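PDB 4GPS: KLLA0E02245p, which removes NAD caps from the 5' ends of RNAs and has decapping and 5'-3' exoribonuclease activity, with a divalent metal cation as cofactor. Local coordinates for residues 270-275 and 384-389; 297-302 and 337-342; 63-68 and 364-369; 263-268 and 319-324. All coordinates share one frame; numbering follows the deposited sequence.

Contact 1 of 4, residues 270-275 and 384-389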
loop_
_atom_site.group_PDB
_atom_site.type_symbol
_atom_site.label_atom_id
_atom_site.label_comp_id
_atom_site.label_asym_id
_atom_site.label_seq_id
_atom_site.Cartn_x
_atom_site.Cartn_y
_atom_site.Cartn_z
ATOM N N ASN A 270 13.078 -11.395 3.524
ATOM C CA ASN A 270 14.309 -12.160 3.314
ATOM C C ASN A 270 14.810 -12.862 4.532
ATOM O O ASN A 270 14.325 -12.674 5.626
ATOM C CB ASN A 270 15.474 -11.220 2.978
ATOM C CG ASN A 270 15.741 -11.182 1.569
ATOM O OD1 ASN A 270 15.014 -11.804 0.797
ATOM N ND2 ASN A 270 16.769 -10.464 1.175
ATOM N N ASP A 271 15.885 -13.596 4.318
ATOM C CA ASP A 271 16.553 -14.241 5.408
ATOM C C ASP A 271 17.393 -13.141 6.054
ATOM O O ASP A 271 17.952 -13.334 7.122
ATOM C CB ASP A 271 17.435 -15.362 4.879
ATOM C CG ASP A 271 16.705 -16.692 4.835
ATOM O OD1 ASP A 271 17.220 -17.626 4.179
ATOM O OD2 ASP A 271 15.624 -16.807 5.469
ATOM N N GLU A 272 17.467 -11.977 5.406
ATOM C CA GLU A 272 18.258 -10.873 5.953
ATOM C C GLU A 272 17.430 -9.603 6.202
ATOM O O GLU A 272 17.874 -8.683 6.901
ATOM C CB GLU A 272 19.393 -10.522 4.987
ATOM C CG GLU A 272 20.434 -11.606 4.761
ATOM C CD GLU A 272 21.344 -11.296 3.581
ATOM O OE1 GLU A 272 21.693 -10.113 3.369
ATOM O OE2 GLU A 272 21.726 -12.242 2.857
ATOM N N ILE A 273 16.210 -9.586 5.670
ATOM C CA ILE A 273 15.368 -8.404 5.724
ATOM C C ILE A 273 13.922 -8.563 6.239
ATOM O O ILE A 273 13.217 -9.448 5.793
ATOM C CB ILE A 273 15.293 -7.813 4.279
ATOM C CG1 ILE A 273 16.682 -7.388 3.822
ATOM C CG2 ILE A 273 14.271 -6.675 4.200
ATOM C CD1 ILE A 273 16.733 -7.107 2.295
ATOM N N ASP A 274 13.497 -7.693 7.164
ATOM C CA ASP A 274 12.118 -7.679 7.668
ATOM C C ASP A 274 11.585 -6.292 7.341
ATOM O O ASP A 274 12.364 -5.378 7.099
ATOM C CB ASP A 274 12.007 -7.844 9.205
ATOM C CG ASP A 274 12.187 -9.268 9.668
ATOM O OD1 ASP A 274 11.993 -10.184 8.852
ATOM O OD2 ASP A 274 12.523 -9.464 10.858
ATOM N N LEU A 275 10.261 -6.143 7.372
ATOM C CA LEU A 275 9.614 -4.868 7.136
ATOM C C LEU A 275 8.655 -4.553 8.291
ATOM O O LEU A 275 7.909 -5.429 8.731
ATOM C CB LEU A 275 8.794 -4.907 5.848
ATOM C CG LEU A 275 9.433 -4.941 4.472
ATOM C CD1 LEU A 275 8.394 -4.370 3.482
ATOM C CD2 LEU A 275 10.726 -4.136 4.441
ATOM N N LEU A 384 19.134 -2.329 -1.972
ATOM C CA LEU A 384 19.071 -1.171 -1.072
ATOM C C LEU A 384 19.690 -1.437 0.312
ATOM O O LEU A 384 20.396 -0.584 0.861
ATOM C CB LEU A 384 17.624 -0.708 -0.875
ATOM C CG LEU A 384 16.964 -0.020 -2.060
ATOM C CD1 LEU A 384 15.473 0.054 -1.860
ATOM C CD2 LEU A 384 17.557 1.371 -2.234
ATOM N N LYS A 385 19.433 -2.616 0.871
ATOM C CA LYS A 385 19.966 -2.939 2.185
ATOM C C LYS A 385 21.485 -3.029 2.189
ATOM O O LYS A 385 22.149 -2.377 2.994
ATOM C CB LYS A 385 19.373 -4.244 2.687
ATOM C CG LYS A 385 19.698 -4.488 4.138
ATOM C CD LYS A 385 20.889 -5.378 4.309
ATOM C CE LYS A 385 20.513 -6.818 4.064
ATOM N NZ LYS A 385 21.620 -7.703 4.510
ATOM N N GLN A 386 22.031 -3.838 1.286
ATOM C CA GLN A 386 23.476 -4.017 1.176
ATOM C C GLN A 386 24.204 -2.694 0.936
ATOM O O GLN A 386 25.212 -2.396 1.587
ATOM C CB GLN A 386 23.812 -5.007 0.040
ATOM C CG GLN A 386 23.606 -6.482 0.423
ATOM C CD GLN A 386 24.398 -6.877 1.676
ATOM O OE1 GLN A 386 25.612 -7.097 1.611
ATOM N NE2 GLN A 386 23.713 -6.942 2.828
ATOM N N ASN A 387 23.669 -1.893 0.017
ATOM C CA ASN A 387 24.290 -0.638 -0.309
ATOM C C ASN A 387 24.101 0.490 0.710
ATOM O O ASN A 387 25.034 1.283 0.940
ATOM C CB ASN A 387 23.862 -0.220 -1.719
ATOM C CG ASN A 387 24.594 -1.013 -2.795
ATOM O OD1 ASN A 387 25.809 -0.908 -2.927
ATOM N ND2 ASN A 387 23.865 -1.808 -3.554
ATOM N N LEU A 388 22.937 0.587 1.345
ATOM C CA LEU A 388 22.825 1.664 2.327
ATOM C C LEU A 388 23.719 1.323 3.511
ATOM O O LEU A 388 24.304 2.224 4.117
ATOM C CB LEU A 388 21.380 1.890 2.788
ATOM C CG LEU A 388 20.540 2.528 1.686
ATOM C CD1 LEU A 388 19.088 2.371 1.973
ATOM C CD2 LEU A 388 20.901 3.974 1.570
ATOM N N LEU A 389 23.855 0.036 3.836
ATOM C CA LEU A 389 24.706 -0.323 4.966
ATOM C C LEU A 389 26.172 -0.093 4.612
ATOM O O LEU A 389 26.929 0.440 5.417
ATOM C CB LEU A 389 24.498 -1.776 5.380
ATOM C CG LEU A 389 23.132 -2.062 5.991
ATOM C CD1 LEU A 389 23.110 -3.497 6.450
ATOM C CD2 LEU A 389 22.858 -1.103 7.147
#
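Lys-385 on helix 370-393 reaches across to Glu-272 and Ile-273, where the chain enters strand 273-285, and makes one ionic and one apolar contact there. The ionic part is a salt bridge: NZ of Lys-385 donates to OE1 of Glu-272 over 2.7 Å. The ammonium group comes in on the anti lone pair of that oxygen, the one pointing away from OE2, and the two side chains cross at roughly a right angle. NZ also lies 3.6 Å from CB of Glu-272, so the lysine tip sits beside the glutamate stem as well as at its head. Gln-382, one turn back on the same helix, gives OE1 a second hydrogen bond.

The apolar part uses the lysine methylenes. Bends at chi2 (-97°) and chi3 (-77°) fold the chain along Ile-273, and the two side chains pass each other in opposite directions. CE of Lys-385 rests 3.9 Å from CG1 of Ile-273, while CB of Lys-385 meets CD1 of Ile-273 at 3.9 Å. Beyond them, Ile-273 packs on Phe-178 and Lys-385 on Thr-176, both of the neighbouring strand 176-181.

A single lysine thus covers the buried isoleucine with its stem and delivers its charge to the solvent-exposed glutamate. Two donors on OE1 should hold the carboxylate ionised and restrict its rotation, and the bridge probably offsets part of the cost of burying Lys-385.

Contact 2 of 4, residues 297-302 and 337-342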
loop_
_atom_site.group_PDB
_atom_site.type_symbol
_atom_site.label_atom_id
_atom_site.label_comp_id
_atom_site.label_asym_id
_atom_site.label_seq_id
_atom_site.Cartn_x
_atom_site.Cartn_y
_atom_site.Cartn_z
ATOM N N SER A 297 -13.871 3.864 -8.070
ATOM C CA SER A 297 -13.411 3.646 -9.438
ATOM C C SER A 297 -14.496 3.760 -10.507
ATOM O O SER A 297 -15.692 3.755 -10.234
ATOM C CB SER A 297 -12.783 2.247 -9.533
ATOM O OG SER A 297 -12.030 2.075 -10.711
ATOM N N VAL A 298 -14.055 3.865 -11.742
ATOM C CA VAL A 298 -14.980 3.873 -12.854
ATOM C C VAL A 298 -14.793 2.396 -13.331
ATOM O O VAL A 298 -13.759 1.787 -13.014
ATOM C CB VAL A 298 -14.494 4.945 -13.861
ATOM C CG1 VAL A 298 -13.858 4.331 -15.045
ATOM C CG2 VAL A 298 -15.621 5.892 -14.176
ATOM N N HIS A 299 -15.764 1.786 -14.013
ATOM C CA HIS A 299 -15.578 0.395 -14.466
ATOM C C HIS A 299 -14.223 0.191 -15.167
ATOM O O HIS A 299 -13.764 1.038 -15.932
ATOM C CB HIS A 299 -16.754 -0.072 -15.349
ATOM C CG HIS A 299 -17.959 -0.506 -14.553
ATOM N ND1 HIS A 299 -17.970 -1.653 -13.777
ATOM C CD2 HIS A 299 -19.164 0.085 -14.360
ATOM C CE1 HIS A 299 -19.127 -1.746 -13.144
ATOM N NE2 HIS A 299 -19.869 -0.705 -13.479
ATOM N N PHE A 300 -13.584 -0.939 -14.873
ATOM C CA PHE A 300 -12.248 -1.237 -15.381
ATOM C C PHE A 300 -12.107 -1.550 -16.837
ATOM O O PHE A 300 -12.894 -2.303 -17.397
ATOM C CB PHE A 300 -11.633 -2.394 -14.597
ATOM C CG PHE A 300 -11.308 -2.047 -13.181
ATOM C CD1 PHE A 300 -11.836 -2.804 -12.122
ATOM C CD2 PHE A 300 -10.509 -0.946 -12.893
ATOM C CE1 PHE A 300 -11.575 -2.461 -10.797
ATOM C CE2 PHE A 300 -10.238 -0.593 -11.560
ATOM C CZ PHE A 300 -10.777 -1.355 -10.516
ATOM N N LYS A 301 -11.080 -0.968 -17.443
ATOM C CA LYS A 301 -10.769 -1.219 -18.847
ATOM C C LYS A 301 -9.394 -1.883 -18.843
ATOM O O LYS A 301 -8.374 -1.188 -18.838
ATOM C CB LYS A 301 -10.748 0.108 -19.638
ATOM C CG LYS A 301 -12.156 0.667 -19.913
ATOM C CD LYS A 301 -12.233 2.188 -19.967
ATOM C CE LYS A 301 -12.048 2.749 -21.358
ATOM N NZ LYS A 301 -11.904 4.231 -21.286
ATOM N N LEU A 302 -9.336 -3.219 -18.782
ATOM C CA LEU A 302 -8.022 -3.857 -18.797
ATOM C C LEU A 302 -7.530 -3.363 -20.153
ATOM O O LEU A 302 -8.341 -2.982 -21.013
ATOM C CB LEU A 302 -8.157 -5.376 -18.731
ATOM C CG LEU A 302 -8.900 -5.896 -17.491
ATOM C CD1 LEU A 302 -9.151 -7.385 -17.654
ATOM C CD2 LEU A 302 -8.094 -5.628 -16.229
ATOM N N GLU A 337 -22.859 8.730 -10.156
ATOM C CA GLU A 337 -23.606 7.968 -9.172
ATOM C C GLU A 337 -22.972 6.619 -8.871
ATOM O O GLU A 337 -22.484 5.957 -9.787
ATOM C CB GLU A 337 -25.012 7.723 -9.669
ATOM C CG GLU A 337 -25.818 8.970 -9.805
ATOM C CD GLU A 337 -27.228 8.670 -10.242
ATOM O OE1 GLU A 337 -28.065 9.602 -10.195
ATOM O OE2 GLU A 337 -27.491 7.503 -10.633
ATOM N N LEU A 338 -22.996 6.205 -7.602
ATOM C CA LEU A 338 -22.477 4.888 -7.220
ATOM C C LEU A 338 -23.356 3.822 -7.898
ATOM O O LEU A 338 -24.536 3.693 -7.593
ATOM C CB LEU A 338 -22.508 4.717 -5.689
ATOM C CG LEU A 338 -22.186 3.328 -5.104
ATOM C CD1 LEU A 338 -20.786 2.883 -5.499
ATOM C CD2 LEU A 338 -22.279 3.374 -3.586
ATOM N N GLU A 339 -22.785 3.071 -8.836
ATOM C CA GLU A 339 -23.551 2.054 -9.577
ATOM C C GLU A 339 -23.454 0.642 -9.056
ATOM O O GLU A 339 -24.374 -0.151 -9.216
ATOM C CB GLU A 339 -23.111 2.004 -11.032
ATOM C CG GLU A 339 -23.878 2.877 -11.972
ATOM C CD GLU A 339 -23.385 2.716 -13.394
ATOM O OE1 GLU A 339 -23.902 3.423 -14.285
ATOM O OE2 GLU A 339 -22.475 1.881 -13.620
ATOM N N GLN A 340 -22.333 0.316 -8.439
ATOM C CA GLN A 340 -22.146 -1.034 -7.962
ATOM C C GLN A 340 -21.069 -1.083 -6.893
ATOM O O GLN A 340 -20.063 -0.366 -6.960
ATOM C CB GLN A 340 -21.755 -1.926 -9.159
ATOM C CG GLN A 340 -21.345 -3.351 -8.837
ATOM C CD GLN A 340 -20.804 -4.092 -10.081
ATOM O OE1 GLN A 340 -20.577 -3.483 -11.146
ATOM N NE2 GLN A 340 -20.576 -5.402 -9.944
ATOM N N LEU A 341 -21.314 -1.913 -5.894
ATOM C CA LEU A 341 -20.375 -2.147 -4.828
ATOM C C LEU A 341 -19.943 -3.590 -5.034
ATOM O O LEU A 341 -20.792 -4.466 -5.208
ATOM C CB LEU A 341 -21.058 -2.044 -3.476
ATOM C CG LEU A 341 -21.149 -0.680 -2.832
ATOM C CD1 LEU A 341 -21.808 -0.843 -1.451
ATOM C CD2 LEU A 341 -19.758 -0.092 -2.715
ATOM N N LYS A 342 -18.645 -3.854 -5.008
ATOM C CA LYS A 342 -18.183 -5.218 -5.193
ATOM C C LYS A 342 -17.004 -5.521 -4.314
ATOM O O LYS A 342 -16.007 -4.801 -4.332
ATOM C CB LYS A 342 -17.795 -5.485 -6.653
ATOM C CG LYS A 342 -17.745 -6.969 -7.002
ATOM C CD LYS A 342 -17.296 -7.208 -8.432
ATOM C CE LYS A 342 -17.612 -8.644 -8.897
ATOM N NZ LYS A 342 -17.015 -9.692 -8.045
#
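The imidazole of His-299 points its edge at Glu-339 and Gln-340 at the beginning of strand 338-344. At CB the histidine is still clear of that strand; with CG anti to the carbonyl carbon (chi1 -81°), the ring swings across to it. CD2 is the first atom on the glutamate side, 3.8 Å from OE2 of Glu-339. On the other flank ND1 looks toward Gln-340, whose OE1 is 4.1 Å away. CE1 makes the closest approach, 3.0 Å from OE1 of Gln-340, a short C-H to oxygen contact. NE2, beside it, stands 3.7 Å from OE2 of Glu-339 and also 3.7 Å from OE1 of Gln-340, distances that make it an electrostatic neighbour of both.

Both oxygens lie near the imidazole plane, while the carboxylate and amide are twisted from it by 42° and 47°. Each of these extended side chains crosses the histidine at about a right angle. A carboxylate so near could favour a protonated imidazole, although solvent at this exposed spot would weaken the effect.

The ring of His-299 also stacks on Phe-330 of strand 325-331, which probably limits the tilt of the imidazole. Glu-339 and Gln-340 both face that same phenylalanine across the antiparallel pair. Consistent with this, both polar side chains start out toward the histidine's loop. Two consecutive residues set against one on the partner strand are the signature of a classic beta bulge.

Contact 3 of 4, residues 63-68 and 364-369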
loop_
_atom_site.group_PDB
_atom_site.type_symbol
_atom_site.label_atom_id
_atom_site.label_comp_id
_atom_site.label_asym_id
_atom_site.label_seq_id
_atom_site.Cartn_x
_atom_site.Cartn_y
_atom_site.Cartn_z
ATOM N N SER A 63 22.722 0.260 -11.929
ATOM C CA SER A 63 21.606 -0.125 -12.769
ATOM C C SER A 63 20.963 -1.370 -12.130
ATOM O O SER A 63 21.664 -2.267 -11.645
ATOM C CB SER A 63 22.101 -0.465 -14.166
ATOM O OG SER A 63 21.179 -1.324 -14.812
ATOM N N CYS A 64 19.635 -1.412 -12.118
ATOM C CA CYS A 64 18.915 -2.537 -11.548
ATOM C C CYS A 64 17.944 -3.052 -12.574
ATOM O O CYS A 64 17.077 -3.865 -12.232
ATOM C CB CYS A 64 18.124 -2.109 -10.306
ATOM S SG CYS A 64 19.139 -1.618 -8.906
ATOM N N LYS A 65 18.082 -2.586 -13.822
ATOM C CA LYS A 65 17.181 -2.991 -14.909
ATOM C C LYS A 65 17.246 -4.465 -15.289
ATOM O O LYS A 65 16.303 -5.006 -15.874
ATOM C CB LYS A 65 17.414 -2.170 -16.181
ATOM C CG LYS A 65 16.257 -2.323 -17.199
ATOM C CD LYS A 65 16.492 -1.559 -18.520
ATOM C CE LYS A 65 16.775 -0.055 -18.299
ATOM N NZ LYS A 65 17.042 0.737 -19.542
ATOM N N LYS A 66 18.349 -5.119 -14.970
ATOM C CA LYS A 66 18.465 -6.514 -15.311
ATOM C C LYS A 66 18.209 -7.401 -14.111
ATOM O O LYS A 66 18.800 -8.462 -13.976
ATOM C CB LYS A 66 19.843 -6.777 -15.921
ATOM C CG LYS A 66 20.000 -6.128 -17.306
ATOM C CD LYS A 66 21.222 -6.620 -18.076
ATOM C CE LYS A 66 22.515 -6.119 -17.448
ATOM N NZ LYS A 66 22.685 -6.540 -16.014
ATOM N N PHE A 67 17.318 -6.948 -13.240
ATOM C CA PHE A 67 16.957 -7.686 -12.042
ATOM C C PHE A 67 16.322 -9.017 -12.436
ATOM O O PHE A 67 15.520 -9.100 -13.361
ATOM C CB PHE A 67 15.988 -6.860 -11.172
ATOM C CG PHE A 67 14.609 -6.720 -11.745
ATOM C CD1 PHE A 67 13.599 -7.611 -11.392
ATOM C CD2 PHE A 67 14.322 -5.718 -12.668
ATOM C CE1 PHE A 67 12.319 -7.507 -11.955
ATOM C CE2 PHE A 67 13.040 -5.600 -13.240
ATOM C CZ PHE A 67 12.037 -6.501 -12.879
ATOM N N PRO A 68 16.687 -10.085 -11.735
ATOM C CA PRO A 68 16.150 -11.428 -12.018
ATOM C C PRO A 68 14.622 -11.471 -11.894
ATOM O O PRO A 68 14.075 -11.142 -10.833
ATOM C CB PRO A 68 16.815 -12.306 -10.957
ATOM C CG PRO A 68 18.097 -11.534 -10.595
ATOM C CD PRO A 68 17.630 -10.093 -10.602
ATOM N N LYS A 364 4.355 -2.874 -22.497
ATOM C CA LYS A 364 5.699 -2.455 -22.109
ATOM C C LYS A 364 6.137 -2.765 -20.655
ATOM O O LYS A 364 7.043 -3.588 -20.452
ATOM C CB LYS A 364 5.848 -0.953 -22.402
ATOM C CG LYS A 364 7.267 -0.500 -22.690
ATOM C CD LYS A 364 7.891 -1.249 -23.874
ATOM C CE LYS A 364 9.376 -0.881 -24.035
ATOM N NZ LYS A 364 10.097 -1.667 -25.083
ATOM N N PHE A 365 5.505 -2.128 -19.666
ATOM C CA PHE A 365 5.818 -2.286 -18.225
ATOM C C PHE A 365 5.701 -3.689 -17.613
ATOM O O PHE A 365 4.931 -3.913 -16.673
ATOM C CB PHE A 365 4.945 -1.315 -17.406
ATOM C CG PHE A 365 4.970 0.050 -17.937
ATOM C CD1 PHE A 365 4.146 0.397 -19.015
ATOM C CD2 PHE A 365 5.944 0.955 -17.499
ATOM C CE1 PHE A 365 4.291 1.631 -19.668
ATOM C CE2 PHE A 365 6.113 2.191 -18.135
ATOM C CZ PHE A 365 5.283 2.539 -19.232
ATOM N N TYR A 366 6.477 -4.618 -18.144
ATOM C CA TYR A 366 6.468 -5.988 -17.679
ATOM C C TYR A 366 5.055 -6.519 -17.640
ATOM O O TYR A 366 4.752 -7.401 -16.848
ATOM C CB TYR A 366 7.113 -6.072 -16.293
ATOM C CG TYR A 366 8.506 -5.538 -16.321
ATOM C CD1 TYR A 366 8.762 -4.203 -16.045
ATOM C CD2 TYR A 366 9.569 -6.346 -16.706
ATOM C CE1 TYR A 366 10.052 -3.671 -16.149
ATOM C CE2 TYR A 366 10.875 -5.830 -16.823
ATOM C CZ TYR A 366 11.114 -4.494 -16.542
ATOM O OH TYR A 366 12.399 -3.974 -16.658
ATOM N N LYS A 367 4.204 -5.987 -18.513
ATOM C CA LYS A 367 2.787 -6.366 -18.570
ATOM C C LYS A 367 2.103 -6.362 -17.184
ATOM O O LYS A 367 1.173 -7.140 -16.935
ATOM C CB LYS A 367 2.623 -7.729 -19.230
ATOM C CG LYS A 367 3.096 -7.768 -20.664
ATOM C CD LYS A 367 2.730 -9.080 -21.317
ATOM C CE LYS A 367 2.870 -9.020 -22.833
ATOM N NZ LYS A 367 2.137 -10.160 -23.467
ATOM N N PHE A 368 2.563 -5.471 -16.297
ATOM C CA PHE A 368 1.994 -5.330 -14.949
ATOM C C PHE A 368 1.737 -6.695 -14.281
ATOM O O PHE A 368 0.685 -6.950 -13.676
ATOM C CB PHE A 368 0.682 -4.529 -14.999
ATOM C CG PHE A 368 0.767 -3.255 -15.795
ATOM C CD1 PHE A 368 0.420 -3.237 -17.151
ATOM C CD2 PHE A 368 1.207 -2.074 -15.199
ATOM C CE1 PHE A 368 0.510 -2.060 -17.901
ATOM C CE2 PHE A 368 1.303 -0.897 -15.935
ATOM C CZ PHE A 368 0.952 -0.892 -17.296
ATOM N N ASN A 369 2.713 -7.580 -14.382
ATOM C CA ASN A 369 2.563 -8.897 -13.798
ATOM C C ASN A 369 2.900 -8.853 -12.293
ATOM O O ASN A 369 4.026 -8.512 -11.920
ATOM C CB ASN A 369 3.498 -9.877 -14.530
ATOM C CG ASN A 369 3.183 -11.329 -14.222
ATOM O OD1 ASN A 369 3.028 -11.727 -13.061
ATOM N ND2 ASN A 369 3.101 -12.135 -15.266
#
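Phe-67 and Tyr-366 join two loops through an oblique aromatic pair, with ring centroids 5.6 Å apart and planes inclined at 58°. The tyrosine hydroxyl sits at the edge of the phenylalanine, OH of Tyr-366 lying 3.8 Å from CE2 of Phe-67. Seen from the tyrosine, CZ of Phe-67 hangs above one face, near the rim, 4.2 Å from CE2 of Tyr-366. Lys-65 adds a looser touch: its CG is 4.2 Å from the tyrosine OH.

The next shell sets these rings. Phe-67 closes a type I beta turn that begins at Cys-64, and its CG lies between the backbone N and the carbonyl carbon (chi1 71°), which sends the ring toward the tyrosine. His-69 meets both rings, edge-to-face with Tyr-366, and Trp-376 of helix 370-393 meets Phe-67 edge-to-face. Val-372 of that helix also packs against Tyr-366.

Farther out, Asn-369 stands at the N-cap of helix 370-393, its OD1 accepting from N of Asn-371, while its ND2 donates to the carbonyls of Val-72 and Tyr-74. Together this makes a small aromatic cluster beside a capped helix start, joining residues 63-68, near the start of the ordered chain, to the first turns of helix 370-393.

Contact 4 of 4, residues 263-268 and 319-324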
loop_
_atom_site.group_PDB
_atom_site.type_symbol
_atom_site.label_atom_id
_atom_site.label_comp_id
_atom_site.label_asym_id
_atom_site.label_seq_id
_atom_site.Cartn_x
_atom_site.Cartn_y
_atom_site.Cartn_z
ATOM N N SER A 263 -2.796 0.347 11.182
ATOM C CA SER A 263 -2.414 -0.995 11.555
ATOM C C SER A 263 -0.913 -1.019 11.340
ATOM O O SER A 263 -0.433 -0.583 10.305
ATOM C CB SER A 263 -3.082 -2.011 10.641
ATOM O OG SER A 263 -2.602 -3.329 10.866
ATOM N N ILE A 264 -0.168 -1.481 12.332
ATOM C CA ILE A 264 1.266 -1.567 12.198
ATOM C C ILE A 264 1.554 -3.045 11.993
ATOM O O ILE A 264 1.270 -3.846 12.879
ATOM C CB ILE A 264 1.987 -1.051 13.440
ATOM C CG1 ILE A 264 2.072 0.481 13.450
ATOM C CG2 ILE A 264 3.447 -1.426 13.332
ATOM C CD1 ILE A 264 0.859 1.221 13.294
ATOM N N VAL A 265 2.091 -3.412 10.823
ATOM C CA VAL A 265 2.368 -4.821 10.542
ATOM C C VAL A 265 3.854 -5.149 10.387
ATOM O O VAL A 265 4.660 -4.289 10.016
ATOM C CB VAL A 265 1.590 -5.323 9.278
ATOM C CG1 VAL A 265 0.040 -5.065 9.436
ATOM C CG2 VAL A 265 2.117 -4.654 8.064
ATOM N N HIS A 266 4.205 -6.400 10.687
ATOM C CA HIS A 266 5.580 -6.867 10.586
ATOM C C HIS A 266 5.611 -8.108 9.707
ATOM O O HIS A 266 4.741 -8.980 9.781
ATOM C CB HIS A 266 6.150 -7.166 11.987
ATOM C CG HIS A 266 7.577 -7.629 11.994
ATOM N ND1 HIS A 266 7.938 -8.944 11.805
ATOM C CD2 HIS A 266 8.733 -6.950 12.192
ATOM C CE1 HIS A 266 9.252 -9.061 11.889
ATOM N NE2 HIS A 266 9.757 -7.863 12.126
ATOM N N GLY A 267 6.628 -8.184 8.866
ATOM C CA GLY A 267 6.712 -9.305 7.973
ATOM C C GLY A 267 8.121 -9.518 7.511
ATOM O O GLY A 267 8.962 -8.623 7.574
ATOM N N SER A 268 8.368 -10.722 7.022
ATOM C CA SER A 268 9.695 -11.095 6.572
ATOM C C SER A 268 9.723 -11.055 5.057
ATOM O O SER A 268 8.795 -11.522 4.386
ATOM C CB SER A 268 10.027 -12.500 7.083
ATOM O OG SER A 268 11.360 -12.827 6.798
ATOM N N ASN A 319 -1.936 -7.024 -0.469
ATOM C CA ASN A 319 -1.039 -8.152 -0.284
ATOM C C ASN A 319 0.042 -7.919 0.767
ATOM O O ASN A 319 0.579 -8.874 1.304
ATOM C CB ASN A 319 -0.381 -8.557 -1.592
ATOM C CG ASN A 319 0.165 -9.953 -1.531
ATOM O OD1 ASN A 319 1.354 -10.156 -1.449
ATOM N ND2 ASN A 319 -0.724 -10.928 -1.535
ATOM N N LEU A 320 0.373 -6.661 1.056
ATOM C CA LEU A 320 1.377 -6.363 2.092
ATOM C C LEU A 320 0.818 -6.528 3.528
ATOM O O LEU A 320 1.552 -6.410 4.516
ATOM C CB LEU A 320 1.916 -4.929 1.924
ATOM C CG LEU A 320 2.915 -4.676 0.803
ATOM C CD1 LEU A 320 2.888 -3.226 0.568
ATOM C CD2 LEU A 320 4.340 -5.181 1.151
ATOM N N LEU A 321 -0.472 -6.789 3.650
ATOM C CA LEU A 321 -1.082 -6.962 4.969
ATOM C C LEU A 321 -1.386 -8.424 5.257
ATOM O O LEU A 321 -1.456 -9.261 4.351
ATOM C CB LEU A 321 -2.398 -6.187 5.065
ATOM C CG LEU A 321 -2.300 -4.713 4.691
ATOM C CD1 LEU A 321 -3.689 -4.117 4.658
ATOM C CD2 LEU A 321 -1.424 -3.999 5.698
ATOM N N PRO A 322 -1.556 -8.751 6.536
ATOM C CA PRO A 322 -1.872 -10.111 6.983
ATOM C C PRO A 322 -3.263 -10.561 6.464
ATOM O O PRO A 322 -3.388 -11.596 5.810
ATOM C CB PRO A 322 -1.867 -9.977 8.495
ATOM C CG PRO A 322 -0.925 -8.853 8.748
ATOM C CD PRO A 322 -1.182 -7.883 7.666
ATOM N N LYS A 323 -4.297 -9.774 6.754
ATOM C CA LYS A 323 -5.684 -10.100 6.374
ATOM C C LYS A 323 -6.290 -8.800 5.878
ATOM O O LYS A 323 -6.167 -7.784 6.544
ATOM C CB LYS A 323 -6.505 -10.547 7.608
ATOM C CG LYS A 323 -6.872 -9.318 8.572
ATOM C CD LYS A 323 -7.568 -9.633 9.941
ATOM C CE LYS A 323 -7.743 -8.325 10.782
ATOM N NZ LYS A 323 -8.515 -8.463 12.082
ATOM N N SER A 324 -6.972 -8.804 4.747
ATOM C CA SER A 324 -7.549 -7.548 4.275
ATOM C C SER A 324 -8.331 -7.758 3.013
ATOM O O SER A 324 -7.868 -8.417 2.097
ATOM C CB SER A 324 -6.441 -6.533 4.012
ATOM O OG SER A 324 -6.946 -5.389 3.384
#
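Val-265, on strand 259-268, presses its CG1 against the ring of Pro-322 in the loop that follows helix 305-319. The bond to CB heads for that loop, and a first torsion of -55° places CG1 anti to the carbonyl carbon, where it covers the ring carbon bonded to the proline nitrogen. CG1 of Val-265 is 3.5 Å from CD of Pro-322 and 4.0 Å from CG of Pro-322, a snug fit in which the two side chains meet at a slant. The other methyl, CG2, takes the place between backbone N and carbonyl carbon and faces the peptide instead, 4.0 Å from O of Leu-320.

Leu-321 starts off past the strand. With chi2 at 173° CD1 continues the chain, and it is the other branch, CD2, that turns back to lie 4.2 Å from CG1 of Val-265. One valine methyl is therefore shared between the proline ring and a leucine branch. Behind this layer Leu-321 packs on Met-281 of strand 273-285 and on Arg-182, while Pro-322 touches Cys-86.

The active site is close by: the side chain of Leu-321 is about 3 Å from that of Glu-293, a ligand of the divalent metal, and Ser-324 makes a weak hydrogen bond to the same carboxylate. Almost wholly van der Waals, the contact relies on shape and places buried hydrocarbon next to one metal ligand, which probably limits how far Glu-293 can shift on that side.

In the fold
Contact 4 is the most deeply buried: its centre is about 10 Å from the centre of the chain, against about 20 Å for the centres of the other three, contact 2 at the surface and contacts 1 and 3 partly buried. Contacts 1 and 4 use adjacent antiparallel strands, joined by a probable hydrogen bond from N of Leu-275 to O of Gly-267. Helix 370-393 is common to contact 1, which uses its later turns, and contact 3, just before its start. Contacts 2 and 4 involve the loops before and after helix 305-319. The chemistry follows depth: hydrocarbon inside; an aromatic pair, or a salt bridge with a lysine stem, at intermediate cover; polar groups round an imidazole edge outside.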